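Side-chain contacts in cytochrome c (Chlorobaculum tepidum, PDB 3A9F), which probably carries electrons to the photosynthetic reaction centre of a green sulfur bacterium, using a single heme c: residues 51-54 with 55-59; 66-69 with 70-73. All coordinates share one frame; numbering follows the deposited sequence. Where two conformers were deposited one is given.

Contact 1. Residues 51-54 with 55-59; sequences FRTK and YKKTG. With HEC (heme c), chain C.
Lys54 and Tyr55 meet side by side in a local contact toward the C-terminal end of helix 48-56 and into the turn after it. CG of Lys54 lies over one face of the Tyr55 ring, 3.9 Å from its centroid, a CH-pi contact. The lysine chain runs on fully extended. Lys54 NZ donates a hydrogen bond to heme O2A at 2.9 Å. Tyr55 OH donates to the same O2A at 2.6 Å. That oxygen lies at the edge of the tyrosine ring, in its plane. A phenylalanine in place of Tyr55 would probably leave the O2A carboxylate with the Lys54 bond but without its short hydroxyl bond. Phe51 has CG anti to its backbone N (chi1 174°), which turns the ring toward the next turn, where CD1 comes 4.1 Å from Tyr55 CB. Phe51 CB packs on the heme methyl CMA at 3.9 Å. The Phe51 ring meets Phe92 and touches helix 61-70 at Val61 and Ile64. Phe51 O accepts from both Tyr55 N and Lys56 N, the latter at 2.9 Å, in a wider pi-type turn. Thr58 OG1 donates to Lys54 O at 2.8 Å. Gly59, with positive phi, closes the helix in a Schellman motif. The heme-site feature is the double grip of Lys54 and Tyr55 on one propionate.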
loop_
_atom_site.group_PDB
_atom_site.type_symbol
_atom_site.label_atom_id
_atom_site.label_comp_id
_atom_site.label_asym_id
_atom_site.label_seq_id
_atom_site.Cartn_x
_atom_site.Cartn_y
_atom_site.Cartn_z
ATOM N N PHE A 51 -7.356 -2.793 -7.455
ATOM C CA PHE A 51 -6.113 -2.151 -7.071
ATOM C C PHE A 51 -5.073 -2.235 -8.185
ATOM O O PHE A 51 -4.436 -1.233 -8.529
ATOM C CB PHE A 51 -5.539 -2.747 -5.788
ATOM C CG PHE A 51 -4.198 -2.189 -5.452
ATOM C CD1 PHE A 51 -4.084 -0.936 -4.862
ATOM C CD2 PHE A 51 -3.037 -2.866 -5.824
ATOM C CE1 PHE A 51 -2.828 -0.395 -4.582
ATOM C CE2 PHE A 51 -1.781 -2.332 -5.543
ATOM C CZ PHE A 51 -1.681 -1.094 -4.930
ATOM N N ARG A 52 -4.894 -3.436 -8.727
ATOM C CA ARG A 52 -3.868 -3.652 -9.755
ATOM C C ARG A 52 -4.147 -2.843 -11.010
ATOM O O ARG A 52 -3.245 -2.207 -11.549
ATOM C CB ARG A 52 -3.719 -5.142 -10.066
ATOM C CG ARG A 52 -3.051 -5.933 -8.957
ATOM C CD ARG A 52 -2.823 -7.379 -9.349
ATOM N NE ARG A 52 -2.212 -8.122 -8.251
ATOM C CZ ARG A 52 -2.863 -8.959 -7.447
ATOM N NH1 ARG A 52 -4.159 -9.206 -7.626
ATOM N NH2 ARG A 52 -2.209 -9.571 -6.467
ATOM N N THR A 53 -5.390 -2.864 -11.481
ATOM C CA THR A 53 -5.724 -2.218 -12.756
ATOM C C THR A 53 -5.847 -0.699 -12.635
ATOM O O THR A 53 -5.364 0.040 -13.492
ATOM C CB THR A 53 -7.007 -2.801 -13.390
ATOM O OG1 THR A 53 -8.124 -2.522 -12.548
ATOM C CG2 THR A 53 -6.884 -4.305 -13.582
ATOM N N LYS A 54 -6.463 -0.229 -11.556
ATOM C CA LYS A 54 -6.770 1.188 -11.413
ATOM C C LYS A 54 -5.636 2.003 -10.801
ATOM O O LYS A 54 -5.490 3.185 -11.105
ATOM C CB LYS A 54 -8.066 1.358 -10.609
ATOM C CG LYS A 54 -8.559 2.785 -10.440
ATOM C CD LYS A 54 -9.984 2.790 -9.885
ATOM C CE LYS A 54 -10.480 4.197 -9.621
ATOM N NZ LYS A 54 -11.864 4.159 -9.049
ATOM N N TYR A 55 -4.857 1.388 -9.913
ATOM C CA TYR A 55 -3.851 2.129 -9.159
ATOM C C TYR A 55 -2.429 1.689 -9.445
ATOM O O TYR A 55 -1.590 2.524 -9.760
ATOM C CB TYR A 55 -4.166 2.102 -7.655
ATOM C CG TYR A 55 -5.512 2.719 -7.343
ATOM C CD1 TYR A 55 -5.693 4.101 -7.403
ATOM C CD2 TYR A 55 -6.606 1.924 -7.012
ATOM C CE1 TYR A 55 -6.935 4.681 -7.144
ATOM C CE2 TYR A 55 -7.848 2.497 -6.740
ATOM C CZ TYR A 55 -8.004 3.867 -6.793
ATOM O OH TYR A 55 -9.241 4.415 -6.547
ATOM N N LYS A 56 -2.148 0.395 -9.347
ATOM C CA LYS A 56 -0.786 -0.071 -9.601
ATOM C C LYS A 56 -0.348 0.147 -11.046
ATOM O O LYS A 56 0.737 0.688 -11.292
ATOM C CB LYS A 56 -0.593 -1.524 -9.173
ATOM C CG LYS A 56 0.853 -1.974 -9.290
ATOM C CD LYS A 56 1.090 -3.281 -8.590
ATOM C CE LYS A 56 2.509 -3.731 -8.853
ATOM N NZ LYS A 56 2.992 -4.713 -7.868
ATOM N N LYS A 57 -1.194 -0.244 -11.999
ATOM C CA LYS A 57 -0.837 -0.107 -13.421
ATOM C C LYS A 57 -0.675 1.348 -13.853
ATOM O O LYS A 57 0.058 1.634 -14.801
ATOM C CB LYS A 57 -1.861 -0.805 -14.314
ATOM C CG LYS A 57 -1.735 -2.318 -14.332
ATOM C CD LYS A 57 -2.424 -2.889 -15.559
ATOM C CE LYS A 57 -2.745 -4.361 -15.382
ATOM N NZ LYS A 57 -3.539 -4.865 -16.539
ATOM N N THR A 58 -1.346 2.259 -13.158
ATOM C CA THR A 58 -1.336 3.676 -13.494
ATOM C C THR A 58 -0.331 4.490 -12.675
ATOM O O THR A 58 -0.291 5.714 -12.791
ATOM C CB THR A 58 -2.732 4.305 -13.322
ATOM O OG1 THR A 58 -3.084 4.295 -11.935
ATOM C CG2 THR A 58 -3.791 3.529 -14.121
ATOM N N GLY A 59 0.445 3.816 -11.825
ATOM C CA GLY A 59 1.449 4.476 -10.985
ATOM C C GLY A 59 0.865 5.382 -9.913
ATOM O O GLY A 59 1.457 6.411 -9.547
HETATM FE FE HEC C . -9.609 0.496 1.542
HETATM C CHA HEC C . -11.929 0.845 -0.931
HETATM C CHB HEC C . -7.285 -0.473 -0.805
HETATM C CHC HEC C . -7.290 0.094 4.005
HETATM C CHD HEC C . -11.858 1.599 3.849
HETATM N NA HEC C . -9.612 0.241 -0.457
HETATM C C1A HEC C . -10.679 0.451 -1.314
HETATM C C2A HEC C . -10.258 0.213 -2.677
HETATM C C3A HEC C . -8.957 -0.131 -2.633
HETATM C C4A HEC C . -8.545 -0.147 -1.253
HETATM C CMA HEC C . -8.011 -0.505 -3.790
HETATM C CAA HEC C . -11.163 0.378 -3.911
HETATM C CBA HEC C . -11.097 1.827 -4.386
HETATM C CGA HEC C . -11.822 2.018 -5.688
HETATM O O1A HEC C . -12.878 1.384 -5.905
HETATM O O2A HEC C . -11.336 2.813 -6.511
HETATM N NB HEC C . -7.671 -0.144 1.608
HETATM C C1B HEC C . -6.878 -0.419 0.507
HETATM C C2B HEC C . -5.518 -0.601 0.958
HETATM C C3B HEC C . -5.522 -0.429 2.290
HETATM C C4B HEC C . -6.860 -0.142 2.721
HETATM C CMB HEC C . -4.355 -0.886 -0.015
HETATM C CAB HEC C . -4.379 -0.418 3.309
HETATM C CBB HEC C . -3.503 0.835 3.043
HETATM N NC HEC C . -9.592 0.779 3.552
HETATM C C1C HEC C . -8.535 0.518 4.397
HETATM C C2C HEC C . -8.949 0.779 5.748
HETATM C C3C HEC C . -10.245 1.168 5.714
HETATM C C4C HEC C . -10.641 1.211 4.330
HETATM C CMC HEC C . -8.067 0.510 6.972
HETATM C CAC HEC C . -11.204 1.548 6.865
HETATM C CBC HEC C . -10.654 2.663 7.789
HETATM N ND HEC C . -11.566 1.116 1.462
HETATM C C1D HEC C . -12.293 1.574 2.551
HETATM C C2D HEC C . -13.603 1.994 2.119
HETATM C C3D HEC C . -13.626 1.756 0.657
HETATM C C4D HEC C . -12.338 1.219 0.315
HETATM C CMD HEC C . -14.671 2.566 3.034
HETATM C CAD HEC C . -14.803 2.040 -0.277
HETATM C CBD HEC C . -14.853 3.518 -0.649
HETATM C CGD HEC C . -13.718 3.828 -1.578
HETATM O O1D HEC C . -13.683 3.274 -2.704
HETATM O O2D HEC C . -12.829 4.611 -1.163
#

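Contact 2. Residues 66-69 with 70-73; sequences KRMQ and GFPG. With HEC (heme c), chain C.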
loop_
_atom_site.group_PDB
_atom_site.type_symbol
_atom_site.label_atom_id
_atom_site.label_comp_id
_atom_site.label_asym_id
_atom_site.label_seq_id
_atom_site.Cartn_x
_atom_site.Cartn_y
_atom_site.Cartn_z
ATOM N N LYS A 66 -2.828 6.806 0.568
ATOM C CA LYS A 66 -3.074 8.033 1.317
ATOM C C LYS A 66 -4.578 8.308 1.495
ATOM O O LYS A 66 -4.998 8.824 2.541
ATOM C CB LYS A 66 -2.333 9.228 0.691
ATOM C CG LYS A 66 -0.787 9.106 0.712
ATOM C CD LYS A 66 -0.121 9.012 2.097
ATOM C CE LYS A 66 -0.051 10.360 2.798
ATOM N NZ LYS A 66 0.685 10.271 4.103
ATOM N N ARG A 67 -5.394 7.941 0.503
ATOM C CA ARG A 67 -6.842 8.053 0.652
ATOM C C ARG A 67 -7.323 7.172 1.799
ATOM O O ARG A 67 -8.074 7.623 2.670
ATOM C CB ARG A 67 -7.550 7.669 -0.639
ATOM C CG ARG A 67 -9.024 7.943 -0.608
ATOM C CD ARG A 67 -9.597 7.778 -1.989
ATOM N NE ARG A 67 -9.037 8.736 -2.939
ATOM C CZ ARG A 67 -9.147 8.635 -4.259
ATOM N NH1 ARG A 67 -9.789 7.610 -4.799
ATOM N NH2 ARG A 67 -8.611 9.556 -5.043
ATOM N N MET A 68 -6.877 5.919 1.815
ATOM C CA MET A 68 -7.247 5.020 2.906
ATOM C C MET A 68 -6.766 5.543 4.259
ATOM O O MET A 68 -7.508 5.514 5.249
ATOM C CB MET A 68 -6.723 3.610 2.629
ATOM C CG MET A 68 -7.246 3.025 1.327
ATOM S SD MET A 68 -9.043 2.718 1.424
ATOM C CE MET A 68 -9.475 3.415 -0.173
ATOM N N GLN A 69 -5.544 6.059 4.292
ATOM C CA GLN A 69 -5.022 6.623 5.524
ATOM C C GLN A 69 -5.926 7.707 6.086
ATOM O O GLN A 69 -6.132 7.788 7.303
ATOM C CB GLN A 69 -3.636 7.197 5.295
ATOM C CG GLN A 69 -3.062 7.890 6.545
ATOM C CD GLN A 69 -1.728 8.524 6.316
ATOM O OE1 GLN A 69 -1.376 8.833 5.197
ATOM N NE2 GLN A 69 -0.968 8.707 7.378
ATOM N N GLY A 70 -6.457 8.548 5.201
ATOM C CA GLY A 70 -7.295 9.658 5.646
ATOM C C GLY A 70 -8.666 9.265 6.165
ATOM O O GLY A 70 -9.338 10.094 6.783
ATOM N N PHE A 71 -9.101 8.028 5.923
ATOM C CA PHE A 71 -10.407 7.598 6.438
ATOM C C PHE A 71 -10.368 7.456 7.963
ATOM O O PHE A 71 -9.367 7.023 8.525
ATOM C CB PHE A 71 -10.834 6.255 5.836
ATOM C CG PHE A 71 -11.187 6.297 4.365
ATOM C CD1 PHE A 71 -11.404 7.502 3.688
ATOM C CD2 PHE A 71 -11.305 5.112 3.658
ATOM C CE1 PHE A 71 -11.736 7.514 2.323
ATOM C CE2 PHE A 71 -11.661 5.113 2.298
ATOM C CZ PHE A 71 -11.865 6.320 1.637
ATOM N N PRO A 72 -11.474 7.792 8.644
ATOM C CA PRO A 72 -11.503 7.627 10.103
ATOM C C PRO A 72 -11.233 6.191 10.523
ATOM O O PRO A 72 -11.787 5.257 9.928
ATOM C CB PRO A 72 -12.944 8.009 10.491
ATOM C CG PRO A 72 -13.531 8.626 9.309
ATOM C CD PRO A 72 -12.767 8.235 8.099
ATOM N N GLY A 73 -10.393 6.024 11.542
ATOM C CA GLY A 73 -10.107 4.710 12.105
ATOM C C GLY A 73 -9.134 3.880 11.295
ATOM O O GLY A 73 -8.948 2.705 11.595
HETATM FE FE HEC C . -9.609 0.496 1.542
HETATM C CHA HEC C . -11.929 0.845 -0.931
HETATM C CHB HEC C . -7.285 -0.473 -0.805
HETATM C CHC HEC C . -7.290 0.094 4.005
HETATM C CHD HEC C . -11.858 1.599 3.849
HETATM N NA HEC C . -9.612 0.241 -0.457
HETATM C C1A HEC C . -10.679 0.451 -1.314
HETATM C C2A HEC C . -10.258 0.213 -2.677
HETATM C C3A HEC C . -8.957 -0.131 -2.633
HETATM C C4A HEC C . -8.545 -0.147 -1.253
HETATM C CMA HEC C . -8.011 -0.505 -3.790
HETATM C CAA HEC C . -11.163 0.378 -3.911
HETATM C CBA HEC C . -11.097 1.827 -4.386
HETATM C CGA HEC C . -11.822 2.018 -5.688
HETATM O O1A HEC C . -12.878 1.384 -5.905
HETATM O O2A HEC C . -11.336 2.813 -6.511
HETATM N NB HEC C . -7.671 -0.144 1.608
HETATM C C1B HEC C . -6.878 -0.419 0.507
HETATM C C2B HEC C . -5.518 -0.601 0.958
HETATM C C3B HEC C . -5.522 -0.429 2.290
HETATM C C4B HEC C . -6.860 -0.142 2.721
HETATM C CMB HEC C . -4.355 -0.886 -0.015
HETATM C CAB HEC C . -4.379 -0.418 3.309
HETATM C CBB HEC C . -3.503 0.835 3.043
HETATM N NC HEC C . -9.592 0.779 3.552
HETATM C C1C HEC C . -8.535 0.518 4.397
HETATM C C2C HEC C . -8.949 0.779 5.748
HETATM C C3C HEC C . -10.245 1.168 5.714
HETATM C C4C HEC C . -10.641 1.211 4.330
HETATM C CMC HEC C . -8.067 0.510 6.972
HETATM C CAC HEC C . -11.204 1.548 6.865
HETATM C CBC HEC C . -10.654 2.663 7.789
HETATM N ND HEC C . -11.566 1.116 1.462
HETATM C C1D HEC C . -12.293 1.574 2.551
HETATM C C2D HEC C . -13.603 1.994 2.119
HETATM C C3D HEC C . -13.626 1.756 0.657
HETATM C C4D HEC C . -12.338 1.219 0.315
HETATM C CMD HEC C . -14.671 2.566 3.034
HETATM C CAD HEC C . -14.803 2.040 -0.277
HETATM C CBD HEC C . -14.853 3.518 -0.649
HETATM C CGD HEC C . -13.718 3.828 -1.578
HETATM O O1D HEC C . -13.683 3.274 -2.704
HETATM O O2D HEC C . -12.829 4.611 -1.163
#
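Met68 and Phe71 form a Met-aromatic contact at the C-terminal end of helix 61-70, on the methionine side of a His-Met-coordinated heme c, as in many c-type cytochromes. Met68 starts over the porphyrin: its CB lies 3.8 Å from HEC C4B. CG is anti to the carbonyl carbon (chi1 -59°) and lies over the porphyrin by HEC NB. The chain bends at chi2, which turns SD onto the heme iron, bound at 2.3 Å. His42 NE2 is the other protein ligand of the iron. The chain bends once more at chi3 toward CE, which lies near HEC NA and packs 3.7 Å from Phe71 CE2. SD itself stands oblique to the Phe71 ring, 4.6 Å from the centroid and 55° off its normal. The sulfur thus has the iron and the aromatic ring as neighbours.

The Phe71 ring is held from several directions. One face receives the backbone of the helix end, with Arg67 O and Met68 CA offset toward the rim. The aliphatic part of Arg67 runs alongside, and its CG touches the ring at CZ and CE1. Carbons CD2 and CE2 pack against the porphyrin near CHD and C1D.

The backbone turns here too. Gly70 N bonds to Lys66 O at 3.0 Å, and Phe71 N bonds to Met68 O at 3.1 Å. Farther from the heme, Lys66 NZ donates to Gln69 OE1 at 2.7 Å, in the carbonyl plane and on a lone pair. Lys66 NZ also pairs with Asp78, whose OD1 accepts from Gln69 NE2. These bonds tie the helix end to the start of helix 78-91. At the heme side, Phe71 CZ lies 3.4 Å from the propionate oxygen HEC O2D, which sits in the plane of the ring at its edge.

Contacts 1 and 2 lie on successive helices, 48-56 and 61-70, and both touch the same heme c. Their centres are about 18 Å apart. Contact 1 reaches the propionate that carries O2A, while contact 2 supplies an iron ligand and borders the other propionate, through O2D. The two contacts also meet directly, though tentatively: in the modelled conformer of Arg67, its NH1 packs 3.7 Å from Tyr55 OH of contact 1. Tyr55 also rests on Ile64 of helix 61-70. Together the two contacts line part of the heme pocket, one at its propionate edge and one at the methionine side of the iron, consistent with a role in electron transfer.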